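Local coordinates for putative phenazine biosynthesis PhzC/PhzF protein (Clostridium difficile, PDB 4DUN) that probably acts as an isomerase of the PhzF family, built from two lobes with a diaminopimelate-epimerase-like fold, at residues D10-T14 / R231-I235; N57-W62 / I94-Q99; F116-P121 / C208-Y213. The contacts are given in a common frame with arbitrary orientation. Numbering follows the deposited sequence.

Contact 1 of 3, residues D10-T14 / R231-I235; sequences DSFAT and RGGII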
loop_
_atom_site.group_PDB
_atom_site.type_symbol
_atom_site.label_atom_id
_atom_site.label_comp_id
_atom_site.label_asym_id
_atom_site.label_seq_id
_atom_site.Cartn_x
_atom_site.Cartn_y
_atom_site.Cartn_z
ATOM N N ASP A 10 3.488 13.874 2.809
ATOM C CA ASP A 10 3.575 13.416 4.206
ATOM C C ASP A 10 3.044 14.520 5.122
ATOM O O ASP A 10 3.629 15.603 5.160
ATOM C CB ASP A 10 5.039 13.055 4.564
ATOM C CG ASP A 10 5.589 11.895 3.741
ATOM O OD1 ASP A 10 4.770 11.153 3.131
ATOM O OD2 ASP A 10 6.824 11.759 3.665
ATOM N N SER A 11 1.951 14.245 5.852
ATOM C CA SER A 11 1.324 15.219 6.759
ATOM C C SER A 11 1.890 15.105 8.154
ATOM O O SER A 11 2.191 13.995 8.590
ATOM C CB SER A 11 -0.186 15.026 6.800
ATOM O OG SER A 11 -0.718 15.240 5.505
ATOM N N PHE A 12 2.009 16.249 8.867
ATOM C CA PHE A 12 2.609 16.329 10.227
ATOM C C PHE A 12 4.064 15.782 10.176
ATOM O O PHE A 12 4.499 15.048 11.073
ATOM C CB PHE A 12 1.764 15.559 11.281
ATOM C CG PHE A 12 0.377 16.110 11.488
ATOM C CD1 PHE A 12 -0.731 15.495 10.900
ATOM C CD2 PHE A 12 0.169 17.234 12.287
ATOM C CE1 PHE A 12 -2.025 16.007 11.094
ATOM C CE2 PHE A 12 -1.126 17.731 12.500
ATOM C CZ PHE A 12 -2.211 17.124 11.896
ATOM N N ALA A 13 4.777 16.094 9.087
ATOM C CA ALA A 13 6.140 15.616 8.874
ATOM C C ALA A 13 7.075 16.776 8.692
ATOM O O ALA A 13 6.785 17.668 7.892
ATOM C CB ALA A 13 6.207 14.700 7.659
ATOM N N THR A 14 8.173 16.751 9.465
ATOM C CA THR A 14 9.272 17.727 9.515
ATOM C C THR A 14 10.332 17.329 8.472
ATOM O O THR A 14 11.204 18.148 8.164
ATOM C CB THR A 14 9.889 17.816 10.961
ATOM O OG1 THR A 14 10.608 16.615 11.268
ATOM C CG2 THR A 14 8.846 18.065 12.078
ATOM N N ARG A 231 6.823 5.940 11.772
ATOM C CA ARG A 231 7.096 7.121 10.951
ATOM C C ARG A 231 7.264 8.372 11.825
ATOM O O ARG A 231 8.199 9.147 11.602
ATOM C CB ARG A 231 5.990 7.313 9.905
ATOM C CG ARG A 231 5.968 6.178 8.851
ATOM C CD ARG A 231 4.838 6.367 7.847
ATOM N NE ARG A 231 4.986 7.617 7.102
ATOM C CZ ARG A 231 5.491 7.732 5.878
ATOM N NH1 ARG A 231 5.881 6.653 5.206
ATOM N NH2 ARG A 231 5.593 8.922 5.308
ATOM N N GLY A 232 6.388 8.519 12.815
ATOM C CA GLY A 232 6.416 9.602 13.792
ATOM C C GLY A 232 5.800 10.891 13.310
ATOM O O GLY A 232 5.893 11.243 12.132
ATOM N N GLY A 233 5.164 11.595 14.228
ATOM C CA GLY A 233 4.552 12.873 13.902
ATOM C C GLY A 233 4.764 13.912 14.972
ATOM O O GLY A 233 4.979 13.574 16.133
ATOM N N ILE A 234 4.754 15.179 14.558
ATOM C CA ILE A 234 4.862 16.322 15.456
ATOM C C ILE A 234 3.607 17.150 15.261
ATOM O O ILE A 234 3.247 17.463 14.124
ATOM C CB ILE A 234 6.161 17.143 15.234
ATOM C CG1 ILE A 234 7.443 16.288 15.525
ATOM C CG2 ILE A 234 6.131 18.448 16.050
ATOM C CD1 ILE A 234 7.680 15.877 17.060
ATOM N N ILE A 235 2.934 17.476 16.375
ATOM C CA ILE A 235 1.681 18.226 16.364
ATOM C C ILE A 235 1.802 19.438 17.256
ATOM O O ILE A 235 2.076 19.293 18.457
ATOM C CB ILE A 235 0.468 17.349 16.824
ATOM C CG1 ILE A 235 0.411 15.963 16.113
ATOM C CG2 ILE A 235 -0.850 18.133 16.653
ATOM C CD1 ILE A 235 1.269 14.826 16.817
HETATM O O HOH W 1 7.317 14.274 11.841
#
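This is a turn-to-strand contact between the two lobes: the turn that ends strand 4-11 meets the start of strand 233-239, and both strands pair with strand 244-259. Only one backbone hydrogen bond joins the segments, and it is weak: Ile-234 N to Phe-12 O at 3.5 Å, though well aligned (163°). The same carbonyl is approached by Gly-233, whose CA lies 3.6 Å from Phe-12 O in a CA-H...O contact, and by a water that donates to Phe-12 O at 3.0 Å and, weakly, to Gly-232 O at 3.4 Å. Phe-12 itself has left-handed backbone angles (58/39), so the chain turns here instead of continuing as a strand. Its ring contributes the apolar part, with Phe-12 CD2 4.0 Å from Ile-235 CG1; Leu-77 of helix 73-87 and Ile-247 of strand 244-259 also pack against it. Farther out, Thr-14 CG2 touches Ile-234 CG1 at 4.1 Å. The other end is ionic: Asp-10 OD1 and Arg-231 NH2 form a salt bridge at 3.2 Å. Both charges have further partners, since Asp-10 OD2 accepts from Phe-17 N, while Arg-231 donates to the carbonyls of Lys-18 and Gly-19 and pairs with Glu-42 of the second subunit. The side chain of Phe-12 lies about 11 Å from that of Glu-47, the predicted active-site residue, and about 5 Å from a bound sulfate, probably from the crystallisation liquor; the place is consistent with the cleft between the two lobes of the PhzF and diaminopimelate epimerase fold.

Contact 2 of 3, residues N57-W62 / I94-Q99; sequences NYELRW and IDFFTQ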
loop_
_atom_site.group_PDB
_atom_site.type_symbol
_atom_site.label_atom_id
_atom_site.label_comp_id
_atom_site.label_asym_id
_atom_site.label_seq_id
_atom_site.Cartn_x
_atom_site.Cartn_y
_atom_site.Cartn_z
ATOM N N ASN A 57 -15.260 27.360 -5.246
ATOM C CA ASN A 57 -15.121 26.388 -4.137
ATOM C C ASN A 57 -14.277 25.122 -4.451
ATOM O O ASN A 57 -14.036 24.798 -5.620
ATOM C CB ASN A 57 -16.507 25.935 -3.621
ATOM C CG ASN A 57 -17.309 25.039 -4.548
ATOM O OD1 ASN A 57 -16.925 23.900 -4.859
ATOM N ND2 ASN A 57 -18.492 25.495 -4.937
ATOM N N TYR A 58 -13.880 24.384 -3.380
ATOM C CA TYR A 58 -13.212 23.086 -3.477
ATOM C C TYR A 58 -14.054 22.014 -2.829
ATOM O O TYR A 58 -14.372 22.133 -1.644
ATOM C CB TYR A 58 -11.815 23.039 -2.806
ATOM C CG TYR A 58 -10.796 24.006 -3.345
ATOM C CD1 TYR A 58 -10.284 23.867 -4.632
ATOM C CD2 TYR A 58 -10.283 25.022 -2.544
ATOM C CE1 TYR A 58 -9.346 24.769 -5.137
ATOM C CE2 TYR A 58 -9.318 25.904 -3.023
ATOM C CZ TYR A 58 -8.857 25.780 -4.323
ATOM O OH TYR A 58 -7.938 26.684 -4.797
ATOM N N GLU A 59 -14.399 20.964 -3.586
ATOM C CA GLU A 59 -15.056 19.789 -3.018
ATOM C C GLU A 59 -13.971 18.818 -2.694
ATOM O O GLU A 59 -13.081 18.618 -3.526
ATOM C CB GLU A 59 -16.054 19.155 -3.994
ATOM C CG GLU A 59 -17.374 19.884 -4.068
ATOM C CD GLU A 59 -18.355 19.165 -4.971
ATOM O OE1 GLU A 59 -18.326 17.911 -5.023
ATOM O OE2 GLU A 59 -19.137 19.866 -5.648
ATOM N N LEU A 60 -14.011 18.231 -1.509
ATOM C CA LEU A 60 -12.959 17.306 -1.066
ATOM C C LEU A 60 -13.576 15.997 -0.608
ATOM O O LEU A 60 -14.467 16.007 0.242
ATOM C CB LEU A 60 -12.118 17.948 0.068
ATOM C CG LEU A 60 -11.093 17.057 0.841
ATOM C CD1 LEU A 60 -9.975 16.535 -0.090
ATOM C CD2 LEU A 60 -10.501 17.802 2.064
ATOM N N ARG A 61 -13.114 14.906 -1.220
ATOM C CA ARG A 61 -13.418 13.546 -0.792
ATOM C C ARG A 61 -12.146 12.734 -0.485
ATOM O O ARG A 61 -11.128 13.019 -0.984
ATOM C CB ARG A 61 -14.273 12.790 -1.815
ATOM C CG ARG A 61 -15.589 13.447 -2.178
ATOM C CD ARG A 61 -16.309 12.698 -3.312
ATOM N NE ARG A 61 -17.541 13.318 -3.784
ATOM C CZ ARG A 61 -18.749 12.890 -3.452
ATOM N NH1 ARG A 61 -18.889 11.874 -2.655
ATOM N NH2 ARG A 61 -19.825 13.465 -3.921
ATOM N N TRP A 62 -12.289 11.745 0.356
ATOM C CA TRP A 62 -11.204 10.863 0.699
ATOM C C TRP A 62 -11.629 9.418 0.550
ATOM O O TRP A 62 -12.694 9.045 0.936
ATOM C CB TRP A 62 -10.712 11.060 2.130
ATOM C CG TRP A 62 -10.675 12.444 2.665
ATOM C CD1 TRP A 62 -9.612 13.273 2.695
ATOM C CD2 TRP A 62 -11.733 13.141 3.286
ATOM N NE1 TRP A 62 -9.924 14.420 3.288
ATOM C CE2 TRP A 62 -11.238 14.392 3.645
ATOM C CE3 TRP A 62 -13.055 12.835 3.563
ATOM C CZ2 TRP A 62 -11.996 15.318 4.276
ATOM C CZ3 TRP A 62 -13.804 13.765 4.164
ATOM C CH2 TRP A 62 -13.284 14.991 4.515
ATOM N N ILE A 94 -7.902 28.036 3.215
ATOM C CA ILE A 94 -8.383 27.003 2.305
ATOM C C ILE A 94 -9.678 26.421 2.894
ATOM O O ILE A 94 -9.677 25.900 4.013
ATOM C CB ILE A 94 -7.320 25.908 1.986
ATOM C CG1 ILE A 94 -5.971 26.490 1.432
ATOM C CG2 ILE A 94 -7.874 24.883 0.998
ATOM C CD1 ILE A 94 -4.852 26.553 2.478
ATOM N N ASP A 95 -10.790 26.568 2.151
ATOM C CA ASP A 95 -12.096 26.019 2.523
ATOM C C ASP A 95 -12.386 24.812 1.677
ATOM O O ASP A 95 -12.270 24.888 0.443
ATOM C CB ASP A 95 -13.230 27.053 2.345
ATOM C CG ASP A 95 -13.232 28.171 3.369
ATOM O OD1 ASP A 95 -12.547 28.032 4.396
ATOM O OD2 ASP A 95 -13.973 29.154 3.168
ATOM N N PHE A 96 -12.808 23.717 2.322
ATOM C CA PHE A 96 -13.205 22.484 1.634
ATOM C C PHE A 96 -14.628 22.105 1.972
ATOM O O PHE A 96 -14.996 22.128 3.145
ATOM C CB PHE A 96 -12.303 21.315 2.040
ATOM C CG PHE A 96 -10.852 21.409 1.648
ATOM C CD1 PHE A 96 -10.466 21.274 0.317
ATOM C CD2 PHE A 96 -9.861 21.520 2.620
ATOM C CE1 PHE A 96 -9.114 21.298 -0.043
ATOM C CE2 PHE A 96 -8.505 21.501 2.263
ATOM C CZ PHE A 96 -8.142 21.397 0.932
ATOM N N PHE A 97 -15.410 21.693 0.962
ATOM C CA PHE A 97 -16.753 21.184 1.172
ATOM C C PHE A 97 -16.691 19.672 1.076
ATOM O O PHE A 97 -16.238 19.126 0.069
ATOM C CB PHE A 97 -17.753 21.813 0.204
ATOM C CG PHE A 97 -17.993 23.261 0.569
ATOM C CD1 PHE A 97 -17.284 24.278 -0.057
ATOM C CD2 PHE A 97 -18.856 23.598 1.608
ATOM C CE1 PHE A 97 -17.461 25.616 0.326
ATOM C CE2 PHE A 97 -19.049 24.935 1.974
ATOM C CZ PHE A 97 -18.351 25.933 1.329
ATOM N N THR A 98 -17.081 18.990 2.171
ATOM C CA THR A 98 -16.959 17.537 2.313
ATOM C C THR A 98 -18.269 16.869 2.758
ATOM O O THR A 98 -19.237 17.555 3.085
ATOM C CB THR A 98 -15.875 17.206 3.374
ATOM O OG1 THR A 98 -16.430 17.364 4.693
ATOM C CG2 THR A 98 -14.575 18.044 3.203
ATOM N N GLN A 99 -18.227 15.533 2.905
ATOM C CA GLN A 99 -19.345 14.705 3.410
ATOM C C GLN A 99 -19.759 15.148 4.813
ATOM O O GLN A 99 -20.902 14.933 5.198
ATOM C CB GLN A 99 -18.922 13.227 3.482
ATOM C CG GLN A 99 -18.712 12.558 2.128
ATOM C CD GLN A 99 -19.991 12.113 1.478
ATOM O OE1 GLN A 99 -21.102 12.421 1.928
ATOM N NE2 GLN A 99 -19.855 11.365 0.400
HETATM O O HOH W 2 -14.002 26.200 -1.171
HETATM O O HOH W 3 -16.134 14.336 1.479
HETATM O O HOH W 4 -20.431 9.413 -1.584
#
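Leu-60 lies over one face of the Phe-96 ring: its CD2 is 3.8 Å from the ring centroid and 18° off the normal, the geometry of a CH-pi contact. On the same side of the sheet Tyr-58 CB sits 3.8 Å from Phe-96 CD1, and Trp-62 CH2 reaches Thr-98 CG2 at 3.6 Å. The backbones beneath them run parallel, with Glu-59 opposite Phe-97 at a CA-CA distance of 4.7 Å. Phe-97 makes both direct bonds, Phe-97 N to Tyr-58 O at 2.8 Å (170°) and Leu-60 N to Phe-97 O at 2.9 Å (168°). Such a parallel pair needs a crossover connection, and helix 73-87 lies between the two strands in sequence, giving a beta-alpha-beta crossover; the helix packs on Tyr-58, Leu-60, Trp-62 and Phe-96, the side where the apolar residues gather. The two short strand segments cross at -55°, their axes 4.5 Å apart at the closest, and water takes over on both sides of the bonded pair. One water accepts from Tyr-58 N (2.9 Å) and donates to Asp-95 O (2.7 Å); another donates to Leu-60 O (2.7 Å) and accepts from Gln-99 N (2.8 Å). Glu-59 and Phe-97 point to the other face, where Asn-57 CB touches Phe-97 CD1 at 4.0 Å and Glu-59 forms a salt bridge with Arg-30. Arg-61 NH1 and Gln-99 NE2 approach to 3.2 Å, but both are donors and do not bond each other; Glu-68 OE2 receives both, as a salt bridge from Arg-61 and a hydrogen bond from Gln-99.

Contact 3 of 3, residues F116-P121 / C208-Y213; sequences FPEIMP and CNLIPY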
loop_
_atom_site.group_PDB
_atom_site.type_symbol
_atom_site.label_atom_id
_atom_site.label_comp_id
_atom_site.label_asym_id
_atom_site.label_seq_id
_atom_site.Cartn_x
_atom_site.Cartn_y
_atom_site.Cartn_z
ATOM N N PHE A 116 -10.480 22.412 15.912
ATOM C CA PHE A 116 -11.339 21.288 16.296
ATOM C C PHE A 116 -12.054 21.555 17.628
ATOM O O PHE A 116 -11.553 22.355 18.410
ATOM C CB PHE A 116 -10.452 20.020 16.439
ATOM C CG PHE A 116 -9.913 19.318 15.202
ATOM C CD1 PHE A 116 -10.226 19.771 13.923
ATOM C CD2 PHE A 116 -9.117 18.182 15.320
ATOM C CE1 PHE A 116 -9.737 19.115 12.789
ATOM C CE2 PHE A 116 -8.633 17.521 14.183
ATOM C CZ PHE A 116 -8.953 17.989 12.927
ATOM N N PRO A 117 -13.197 20.888 17.946
ATOM C CA PRO A 117 -13.829 21.105 19.260
ATOM C C PRO A 117 -12.961 20.521 20.379
ATOM O O PRO A 117 -12.295 19.505 20.175
ATOM C CB PRO A 117 -15.161 20.356 19.124
ATOM C CG PRO A 117 -14.859 19.248 18.180
ATOM C CD PRO A 117 -13.953 19.880 17.158
ATOM N N GLU A 118 -12.904 21.213 21.522
ATOM C CA GLU A 118 -12.188 20.755 22.709
ATOM C C GLU A 118 -13.067 19.708 23.374
ATOM O O GLU A 118 -14.258 19.950 23.557
ATOM C CB GLU A 118 -11.897 21.939 23.643
ATOM C CG GLU A 118 -11.190 21.514 24.918
ATOM C CD GLU A 118 -10.486 22.649 25.626
ATOM O OE1 GLU A 118 -11.176 23.610 26.024
ATOM O OE2 GLU A 118 -9.241 22.596 25.748
ATOM N N ILE A 119 -12.523 18.522 23.651
ATOM C CA ILE A 119 -13.337 17.449 24.242
ATOM C C ILE A 119 -12.598 16.852 25.449
ATOM O O ILE A 119 -11.892 15.854 25.299
ATOM C CB ILE A 119 -13.725 16.351 23.197
ATOM C CG1 ILE A 119 -14.355 16.928 21.904
ATOM C CG2 ILE A 119 -14.644 15.277 23.816
ATOM C CD1 ILE A 119 -14.356 15.958 20.691
ATOM N N MET A 120 -12.786 17.438 26.647
ATOM C CA MET A 120 -12.148 16.892 27.851
ATOM C C MET A 120 -12.708 15.483 28.115
ATOM O O MET A 120 -13.936 15.348 28.248
ATOM C CB MET A 120 -12.366 17.817 29.072
ATOM C CG MET A 120 -11.707 17.301 30.363
ATOM S SD MET A 120 -9.886 17.243 30.237
ATOM C CE MET A 120 -9.492 16.533 31.766
ATOM N N PRO A 121 -11.853 14.423 28.117
ATOM C CA PRO A 121 -12.384 13.072 28.335
ATOM C C PRO A 121 -12.722 12.865 29.799
ATOM O O PRO A 121 -12.280 13.648 30.643
ATOM C CB PRO A 121 -11.237 12.161 27.895
ATOM C CG PRO A 121 -9.990 12.956 28.212
ATOM C CD PRO A 121 -10.374 14.398 27.939
ATOM N N CYS A 208 -8.141 16.335 20.193
ATOM C CA CYS A 208 -9.348 16.961 20.770
ATOM C C CYS A 208 -9.458 16.630 22.257
ATOM O O CYS A 208 -9.961 17.442 23.023
ATOM C CB CYS A 208 -10.597 16.505 20.031
ATOM S SG CYS A 208 -10.660 17.088 18.332
ATOM N N ASN A 209 -9.027 15.416 22.644
ATOM C CA ASN A 209 -9.015 14.959 24.031
ATOM C C ASN A 209 -7.682 15.216 24.699
ATOM O O ASN A 209 -7.654 15.579 25.869
ATOM C CB ASN A 209 -9.277 13.451 24.132
ATOM C CG ASN A 209 -10.478 12.901 23.408
ATOM O OD1 ASN A 209 -10.386 11.844 22.791
ATOM N ND2 ASN A 209 -11.647 13.530 23.540
ATOM N N LEU A 210 -6.571 14.926 23.996
ATOM C CA LEU A 210 -5.244 14.992 24.601
ATOM C C LEU A 210 -4.863 16.402 24.988
ATOM O O LEU A 210 -4.262 16.585 26.051
ATOM C CB LEU A 210 -4.164 14.369 23.683
ATOM C CG LEU A 210 -4.285 12.852 23.444
ATOM C CD1 LEU A 210 -3.304 12.397 22.357
ATOM C CD2 LEU A 210 -4.076 12.031 24.766
ATOM N N ILE A 211 -5.251 17.403 24.172
ATOM C CA ILE A 211 -4.915 18.810 24.445
ATOM C C ILE A 211 -5.589 19.277 25.763
ATOM O O ILE A 211 -4.830 19.693 26.642
ATOM C CB ILE A 211 -5.211 19.752 23.263
ATOM C CG1 ILE A 211 -4.255 19.429 22.061
ATOM C CG2 ILE A 211 -5.124 21.224 23.694
ATOM C CD1 ILE A 211 -4.651 20.138 20.741
ATOM N N PRO A 212 -6.943 19.224 25.969
ATOM C CA PRO A 212 -7.491 19.682 27.264
ATOM C C PRO A 212 -6.939 18.867 28.425
ATOM O O PRO A 212 -6.671 19.432 29.486
ATOM C CB PRO A 212 -9.011 19.487 27.118
ATOM C CG PRO A 212 -9.171 18.499 25.987
ATOM C CD PRO A 212 -8.025 18.802 25.054
ATOM N N TYR A 213 -6.746 17.567 28.229
ATOM C CA TYR A 213 -6.208 16.753 29.310
ATOM C C TYR A 213 -4.793 17.128 29.755
ATOM O O TYR A 213 -4.556 17.321 30.935
ATOM C CB TYR A 213 -6.240 15.263 28.964
ATOM C CG TYR A 213 -5.539 14.455 30.022
ATOM C CD1 TYR A 213 -6.183 14.114 31.198
ATOM C CD2 TYR A 213 -4.216 14.096 29.878
ATOM C CE1 TYR A 213 -5.528 13.404 32.191
ATOM C CE2 TYR A 213 -3.557 13.395 30.852
ATOM C CZ TYR A 213 -4.210 13.045 32.011
ATOM O OH TYR A 213 -3.529 12.346 32.983
#
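Helix 207-218, packed among the strands of the second lobe, here meets the chain that leaves strand 111-117 and crosses into that lobe. Two hydrogen bonds fix Ile-119 on the helix. Ile-119 N donates to Cys-208 O (2.9 Å, 160°). Asn-209 ND2 donates to Ile-119 O (2.9 Å, 170°), and Asn-209 CA is also 3.3 Å from Ile-119 O. Apolar packing flanks this pair. Phe-116 CB lies 3.5 Å from Cys-208 SG, whose sulfur-aromatic approach to the ring is oblique, 4.7 Å from the centroid. At the far end Met-120 SD is 3.9 Å from Pro-212 CB, Met-120 CE meets the edge of the Tyr-213 ring at CD1 (4.1 Å), and Pro-121 CD touches Tyr-213 CB (4.3 Å). Pro-212 has no amide hydrogen and kinks the helix, so it cannot give Cys-208 O the usual i+4 bond; Ile-119 N supplies a donor from outside the helix instead.

How the contacts relate
Contacts 2 and 3 follow one another in sequence, and both are nested inside the long loop closed by contact 1. None touches another. The centres of contact 1 and contact 2 are about 22 Å apart, with nearest atoms about 10 Å apart; for contact 1 and contact 3 the values are about 20 Å and about 6 Å, and for contact 2 and contact 3 about 24 Å and about 10 Å. All reach the same mixed sheet, and Ile-247 packs against both Phe-12 of contact 1 and Phe-116 of contact 3. Contact 2 comes nearest the predicted active-site Glu-47, about 5 Å from the side chain of Trp-62. The side chains of Phe-12, Trp-62 and Phe-116 lie about 9, 9 and 10 Å from bound nickel, too far to coordinate it.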